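Local structure of EchA1_1 (Mycobacterium avium subsp. paratuberculosis, 3R9T) at residues B[73-76]-B[81-84]; B[22-27]-B[39-44]. The protein probably acts as an enoyl-CoA hydratase, interconverting (3S)-3-hydroxyacyl-CoA and (2E)-enoyl-CoA in fatty acid metabolism. All coordinates share one frame; numbering follows the deposited sequence.

Contact 1 (B[73-76]-B[81-84]); sequences LKAI and NLYH. With BEZ (benzoic acid), chain E.
A small apolar contact joins A75 and I76 of helix 73-77 to L82 in the loop that follows, beside the benzoic acid pocket. It buries 118 Å² in all. L82 faces both partners with its two branches. Its CD2 methyl meets the methyl of A75, with CD2 and CB 3.5 Å apart. Its CD1 methyl passes I76 more loosely, at 4.2 Å from CG1. The CB of L82 does not point straight at the helix. CG is anti to the carbonyl carbon (chi1 -61°), and the branches beyond it carry the methyls to the helix.

The same CD1 methyl reaches the ligand. It lies 4.0 Å from C3 of benzoic acid. The CD1 methyl at the end of I76 comes closer, at 3.7 Å from C5 of the ring. I76 has CG1 beside its backbone N (chi1 -71°) and an extended chain beyond, and this carries CD1 to the ligand. Both methyls lie on the same side of the ring plane. I76 and L82 thus form an apolar part of the pocket wall, while the backbone N of A147 hydrogen-bonds to the ligand. E118 and E138 also line this pocket, which probably corresponds to the acyl-CoA site of the crotonase fold.

D72 stands just before the helix, and its OD1 accepts a hydrogen bond from the N of A75. I76 and L82 both also touch A71. On the far side, the O of L82 is hydrogen-bonded to the OG of S38. The loop is therefore held between helix 73-77 and helix 35-50.

Contact 2 (B[22-27]-B[39-44]); sequences ITINRP and IGVGDA
I22 of strand 19-24 packs on V41 and A44 of helix 35-50 in a buried, wholly apolar contact. Strand 22-24 and helix 39-44 run almost antiparallel, at 169°, and their axes come within 8.8 Å. I22 divides its branches between two turns of the helix. Its CG2 methyl meets CG2 of V41 at 3.9 Å, where the two side chains cross at about a right angle. Its other branch leaves CB beside the backbone N and runs on extended (chi2 180°), which brings CD1 to 3.6 Å from the CB of A44. A marginal third touch comes from I24, whose CG1 is 4.5 Å from CG2 of V41.

Polar groups take no part across the contact and are used within or outside it. In the helix, the N of A44 bonds to the O of G40 at 3.3 Å. Past the strand, R26 forms a salt bridge through NH1 to OD2 of D72, and NH1 also bonds to the O of A32.

The contact belongs to a beta-alpha-beta crossover. Strand 19-24 pairs through its backbone with the parallel strand 56-61, whose V57 and L59 also touch I22. On the other edge lies antiparallel strand 11-16, where A11 meets V41 and A13 meets A44.

In the fold
From the N terminus, contact 2 comes first. It closes the connection from strand 19-24 to helix 35-50, with 11 residues between segments 22-27 and 39-44. Contact 1 follows after strand 56-61 and closes the short link of four residues, 77-80, that leaves helix 73-77. The two are in series and neither encloses the other. Their centres lie 14 Å apart, yet their segments touch. The NE2 of H84 is 2.7 Å from OD1 of D43, a probable hydrogen bond, and its CD2 packs on the CA of I39. The loop 81-84 thus bridges from the benzoic acid pocket to the helix of the beta-alpha-beta unit.

Contact 1 (B[73-76]-B[81-84])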
ATOM      1  N   LEU B  73      -7.690 -13.070 -27.921  1.00 39.04           N
ATOM      2  CA  LEU B  73      -9.138 -13.313 -27.848  1.00 41.16           C
ATOM      3  C   LEU B  73      -9.611 -14.526 -28.669  1.00 42.80           C
ATOM      4  O   LEU B  73     -10.640 -15.127 -28.353  1.00 43.61           O
ATOM      5  CB  LEU B  73      -9.906 -12.052 -28.257  1.00 41.82           C
ATOM      6  CG  LEU B  73      -9.702 -10.892 -27.276  1.00 42.21           C
ATOM      7  CD1 LEU B  73     -10.091  -9.541 -27.876  1.00 43.84           C
ATOM      8  CD2 LEU B  73     -10.476 -11.154 -25.992  1.00 43.53           C
ATOM      9  N   LYS B  74      -8.857 -14.883 -29.706  1.00 44.10           N
ATOM     10  CA  LYS B  74      -9.206 -16.011 -30.568  1.00 45.64           C
ATOM     11  C   LYS B  74      -8.880 -17.327 -29.871  1.00 45.91           C
ATOM     12  O   LYS B  74      -9.607 -18.306 -30.016  1.00 46.75           O
ATOM     13  CB  LYS B  74      -8.465 -15.909 -31.905  1.00 46.27           C
ATOM     14  N   ALA B  75      -7.787 -17.332 -29.107  1.00 45.41           N
ATOM     15  CA  ALA B  75      -7.423 -18.472 -28.268  1.00 45.32           C
ATOM     16  C   ALA B  75      -8.441 -18.669 -27.146  1.00 45.33           C
ATOM     17  O   ALA B  75      -8.757 -19.800 -26.778  1.00 45.52           O
ATOM     18  CB  ALA B  75      -6.028 -18.282 -27.683  1.00 44.45           C
ATOM     19  N   ILE B  76      -8.956 -17.569 -26.603  1.00 44.72           N
ATOM     20  CA  ILE B  76      -9.953 -17.661 -25.546  1.00 44.94           C
ATOM     21  C   ILE B  76     -11.213 -18.301 -26.132  1.00 46.41           C
ATOM     22  O   ILE B  76     -11.862 -19.139 -25.493  1.00 46.75           O
ATOM     23  CB  ILE B  76     -10.273 -16.277 -24.948  1.00 44.20           C
ATOM     24  CG1 ILE B  76      -9.083 -15.775 -24.125  1.00 43.02           C
ATOM     25  CG2 ILE B  76     -11.507 -16.345 -24.062  1.00 44.64           C
ATOM     26  CD1 ILE B  76      -9.121 -14.283 -23.837  1.00 41.45           C
ATOM     27  N   ASN B  81      -5.799 -23.014 -23.711  1.00 45.38           N
ATOM     28  CA  ASN B  81      -4.976 -22.531 -22.600  1.00 43.40           C
ATOM     29  C   ASN B  81      -3.975 -21.525 -23.126  1.00 41.33           C
ATOM     30  O   ASN B  81      -3.441 -21.686 -24.228  1.00 41.67           O
ATOM     31  CB  ASN B  81      -4.235 -23.659 -21.881  1.00 43.70           C
ATOM     32  CG  ASN B  81      -5.171 -24.695 -21.277  1.00 44.96           C
ATOM     33  OD1 ASN B  81      -6.266 -24.374 -20.802  1.00 46.04           O
ATOM     34  ND2 ASN B  81      -4.732 -25.948 -21.281  1.00 45.31           N
ATOM     35  N   LEU B  82      -3.720 -20.495 -22.331  1.00 38.55           N
ATOM     36  CA  LEU B  82      -2.832 -19.414 -22.746  1.00 36.50           C
ATOM     37  C   LEU B  82      -1.433 -19.625 -22.212  1.00 34.42           C
ATOM     38  O   LEU B  82      -0.481 -19.019 -22.701  1.00 34.82           O
ATOM     39  CB  LEU B  82      -3.395 -18.071 -22.290  1.00 35.94           C
ATOM     40  CG  LEU B  82      -4.779 -17.769 -22.899  1.00 36.90           C
ATOM     41  CD1 LEU B  82      -5.242 -16.382 -22.508  1.00 37.06           C
ATOM     42  CD2 LEU B  82      -4.802 -17.926 -24.424  1.00 37.96           C
ATOM     43  N   TYR B  83      -1.317 -20.525 -21.244  1.00 31.89           N
ATOM     44  CA  TYR B  83      -0.095 -20.703 -20.486  1.00 29.73           C
ATOM     45  C   TYR B  83       0.916 -21.595 -21.198  1.00 27.69           C
ATOM     46  O   TYR B  83       0.634 -22.133 -22.268  1.00 28.10           O
ATOM     47  CB  TYR B  83      -0.424 -21.211 -19.075  1.00 30.28           C
ATOM     48  CG  TYR B  83      -1.151 -22.543 -18.976  1.00 32.13           C
ATOM     49  CD1 TYR B  83      -0.490 -23.741 -19.239  1.00 34.20           C
ATOM     50  CD2 TYR B  83      -2.484 -22.612 -18.560  1.00 34.65           C
ATOM     51  CE1 TYR B  83      -1.137 -24.977 -19.134  1.00 34.37           C
ATOM     52  CE2 TYR B  83      -3.147 -23.852 -18.449  1.00 35.89           C
ATOM     53  CZ  TYR B  83      -2.462 -25.030 -18.739  1.00 36.49           C
ATOM     54  OH  TYR B  83      -3.085 -26.266 -18.632  1.00 38.43           O
ATOM     55  N   HIS B  84       2.113 -21.693 -20.624  1.00 25.33           N
ATOM     56  CA  HIS B  84       3.147 -22.594 -21.142  1.00 24.32           C
ATOM     57  C   HIS B  84       2.596 -24.000 -20.969  1.00 24.27           C
ATOM     58  O   HIS B  84       2.307 -24.395 -19.849  1.00 23.60           O
ATOM     59  CB  HIS B  84       4.431 -22.445 -20.329  1.00 23.48           C
ATOM     60  CG  HIS B  84       5.625 -23.144 -20.899  1.00 24.52           C
ATOM     61  ND1 HIS B  84       5.606 -24.462 -21.302  1.00 25.96           N
ATOM     62  CD2 HIS B  84       6.899 -22.718 -21.074  1.00 24.66           C
ATOM     63  CE1 HIS B  84       6.805 -24.807 -21.737  1.00 27.32           C
ATOM     64  NE2 HIS B  84       7.612 -23.769 -21.603  1.00 26.62           N
TER
HETATM   65  C   BEZ E 264      -6.720 -11.731 -18.493  1.00 31.03           C
HETATM   66  O1  BEZ E 264      -5.949 -11.697 -17.523  1.00 28.84           O
HETATM   67  O2  BEZ E 264      -7.038 -10.675 -19.073  1.00 30.85           O
HETATM   68  C1  BEZ E 264      -7.210 -13.060 -18.966  1.00 31.59           C
HETATM   69  C2  BEZ E 264      -6.494 -14.197 -18.615  1.00 32.64           C
HETATM   70  C3  BEZ E 264      -6.927 -15.445 -19.046  1.00 34.75           C
HETATM   71  C4  BEZ E 264      -8.074 -15.547 -19.824  1.00 34.77           C
HETATM   72  C5  BEZ E 264      -8.791 -14.405 -20.174  1.00 34.52           C
HETATM   73  C6  BEZ E 264      -8.357 -13.154 -19.747  1.00 33.07           C

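Contact 2 (B[22-27]-B[39-44])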
ATOM      1  N   ILE B  22      13.913 -10.186 -23.542  1.00 23.76           N
ATOM      2  CA  ILE B  22      12.859 -11.065 -24.041  1.00 23.11           C
ATOM      3  C   ILE B  22      11.832 -10.232 -24.799  1.00 23.46           C
ATOM      4  O   ILE B  22      11.253  -9.304 -24.233  1.00 22.06           O
ATOM      5  CB  ILE B  22      12.129 -11.769 -22.869  1.00 22.22           C
ATOM      6  CG1 ILE B  22      13.113 -12.569 -22.031  1.00 22.51           C
ATOM      7  CG2 ILE B  22      11.014 -12.687 -23.376  1.00 23.43           C
ATOM      8  CD1 ILE B  22      12.470 -13.299 -20.834  1.00 23.76           C
ATOM      9  N   THR B  23      11.583 -10.564 -26.064  1.00 24.43           N
ATOM     10  CA  THR B  23      10.691  -9.767 -26.892  1.00 25.38           C
ATOM     11  C   THR B  23       9.495 -10.609 -27.329  1.00 26.31           C
ATOM     12  O   THR B  23       9.670 -11.650 -27.980  1.00 27.01           O
ATOM     13  CB  THR B  23      11.436  -9.205 -28.129  1.00 26.15           C
ATOM     14  OG1 THR B  23      12.600  -8.466 -27.723  1.00 27.78           O
ATOM     15  CG2 THR B  23      10.518  -8.311 -28.945  1.00 26.54           C
ATOM     16  N   ILE B  24       8.289 -10.175 -26.970  1.00 26.02           N
ATOM     17  CA  ILE B  24       7.090 -10.855 -27.437  1.00 26.43           C
ATOM     18  C   ILE B  24       7.052 -10.591 -28.940  1.00 27.95           C
ATOM     19  O   ILE B  24       7.236  -9.452 -29.374  1.00 28.06           O
ATOM     20  CB  ILE B  24       5.826 -10.320 -26.772  1.00 25.80           C
ATOM     21  CG1 ILE B  24       5.877 -10.525 -25.253  1.00 23.85           C
ATOM     22  CG2 ILE B  24       4.603 -11.021 -27.339  1.00 26.03           C
ATOM     23  CD1 ILE B  24       4.813  -9.721 -24.499  1.00 24.66           C
ATOM     24  N   ASN B  25       6.819 -11.646 -29.716  1.00 29.17           N
ATOM     25  CA  ASN B  25       7.042 -11.631 -31.155  1.00 30.85           C
ATOM     26  C   ASN B  25       5.780 -11.976 -31.960  1.00 31.73           C
ATOM     27  O   ASN B  25       5.815 -12.829 -32.855  1.00 32.89           O
ATOM     28  CB  ASN B  25       8.185 -12.605 -31.475  1.00 31.43           C
ATOM     29  CG  ASN B  25       8.756 -12.418 -32.872  1.00 33.99           C
ATOM     30  OD1 ASN B  25       8.817 -11.303 -33.386  1.00 36.04           O
ATOM     31  ND2 ASN B  25       9.185 -13.519 -33.490  1.00 36.03           N
ATOM     32  N   ARG B  26       4.666 -11.312 -31.648  1.00 31.76           N
ATOM     33  CA  ARG B  26       3.447 -11.431 -32.471  1.00 32.91           C
ATOM     34  C   ARG B  26       2.841 -10.081 -32.836  1.00 33.57           C
ATOM     35  O   ARG B  26       1.671  -9.820 -32.535  1.00 33.10           O
ATOM     36  CB  ARG B  26       2.383 -12.260 -31.764  1.00 32.47           C
ATOM     37  CG  ARG B  26       2.767 -13.683 -31.484  1.00 33.10           C
ATOM     38  CD  ARG B  26       1.599 -14.369 -30.846  1.00 33.48           C
ATOM     39  NE  ARG B  26       0.509 -14.598 -31.797  1.00 33.38           N
ATOM     40  CZ  ARG B  26      -0.791 -14.522 -31.506  1.00 35.99           C
ATOM     41  NH1 ARG B  26      -1.204 -14.184 -30.289  1.00 35.48           N
ATOM     42  NH2 ARG B  26      -1.694 -14.770 -32.450  1.00 37.31           N
ATOM     43  N   PRO B  27       3.623  -9.219 -33.503  1.00 34.97           N
ATOM     44  CA  PRO B  27       3.093  -7.894 -33.781  1.00 36.17           C
ATOM     45  C   PRO B  27       1.859  -7.921 -34.685  1.00 37.99           C
ATOM     46  O   PRO B  27       0.979  -7.084 -34.514  1.00 38.39           O
ATOM     47  CB  PRO B  27       4.269  -7.163 -34.440  1.00 36.64           C
ATOM     48  CG  PRO B  27       5.157  -8.228 -34.961  1.00 36.67           C
ATOM     49  CD  PRO B  27       4.964  -9.423 -34.074  1.00 35.33           C
ATOM     50  N   ILE B  39       5.563 -20.104 -24.097  1.00 25.18           N
ATOM     51  CA  ILE B  39       6.717 -20.989 -24.221  1.00 25.43           C
ATOM     52  C   ILE B  39       8.007 -20.201 -24.329  1.00 25.06           C
ATOM     53  O   ILE B  39       8.980 -20.486 -23.627  1.00 24.58           O
ATOM     54  CB  ILE B  39       6.560 -21.921 -25.435  1.00 26.85           C
ATOM     55  CG1 ILE B  39       5.517 -22.989 -25.118  1.00 27.94           C
ATOM     56  CG2 ILE B  39       7.886 -22.581 -25.799  1.00 26.77           C
ATOM     57  CD1 ILE B  39       4.977 -23.727 -26.347  1.00 31.26           C
ATOM     58  N   GLY B  40       8.004 -19.206 -25.206  1.00 24.45           N
ATOM     59  CA  GLY B  40       9.174 -18.375 -25.428  1.00 24.59           C
ATOM     60  C   GLY B  40       9.592 -17.596 -24.199  1.00 23.54           C
ATOM     61  O   GLY B  40      10.766 -17.542 -23.848  1.00 23.47           O
ATOM     62  N   VAL B  41       8.617 -16.973 -23.553  1.00 22.88           N
ATOM     63  CA  VAL B  41       8.887 -16.139 -22.392  1.00 21.94           C
ATOM     64  C   VAL B  41       9.304 -16.989 -21.182  1.00 21.55           C
ATOM     65  O   VAL B  41      10.319 -16.714 -20.514  1.00 21.35           O
ATOM     66  CB  VAL B  41       7.664 -15.242 -22.078  1.00 21.04           C
ATOM     67  CG1 VAL B  41       7.820 -14.578 -20.691  1.00 20.95           C
ATOM     68  CG2 VAL B  41       7.438 -14.189 -23.206  1.00 21.66           C
ATOM     69  N   GLY B  42       8.526 -18.032 -20.914  1.00 21.69           N
ATOM     70  CA  GLY B  42       8.770 -18.912 -19.790  1.00 22.24           C
ATOM     71  C   GLY B  42      10.113 -19.612 -19.878  1.00 23.07           C
ATOM     72  O   GLY B  42      10.857 -19.644 -18.911  1.00 22.91           O
ATOM     73  N   ASP B  43      10.451 -20.172 -21.033  1.00 24.51           N
ATOM     74  CA  ASP B  43      11.755 -20.833 -21.166  1.00 25.40           C
ATOM     75  C   ASP B  43      12.928 -19.846 -20.987  1.00 25.43           C
ATOM     76  O   ASP B  43      13.928 -20.177 -20.350  1.00 25.51           O
ATOM     77  CB  ASP B  43      11.864 -21.568 -22.510  1.00 26.83           C
ATOM     78  CG  ASP B  43      10.921 -22.764 -22.620  1.00 28.09           C
ATOM     79  OD1 ASP B  43      10.297 -23.175 -21.617  1.00 29.76           O
ATOM     80  OD2 ASP B  43      10.815 -23.302 -23.743  1.00 31.86           O
ATOM     81  N   ALA B  44      12.791 -18.640 -21.540  1.00 25.44           N
ATOM     82  CA  ALA B  44      13.830 -17.601 -21.445  1.00 25.90           C
ATOM     83  C   ALA B  44      14.023 -17.154 -19.999  1.00 25.57           C
ATOM     84  O   ALA B  44      15.149 -16.994 -19.526  1.00 26.50           O
ATOM     85  CB  ALA B  44      13.477 -16.406 -22.329  1.00 25.94           C
TER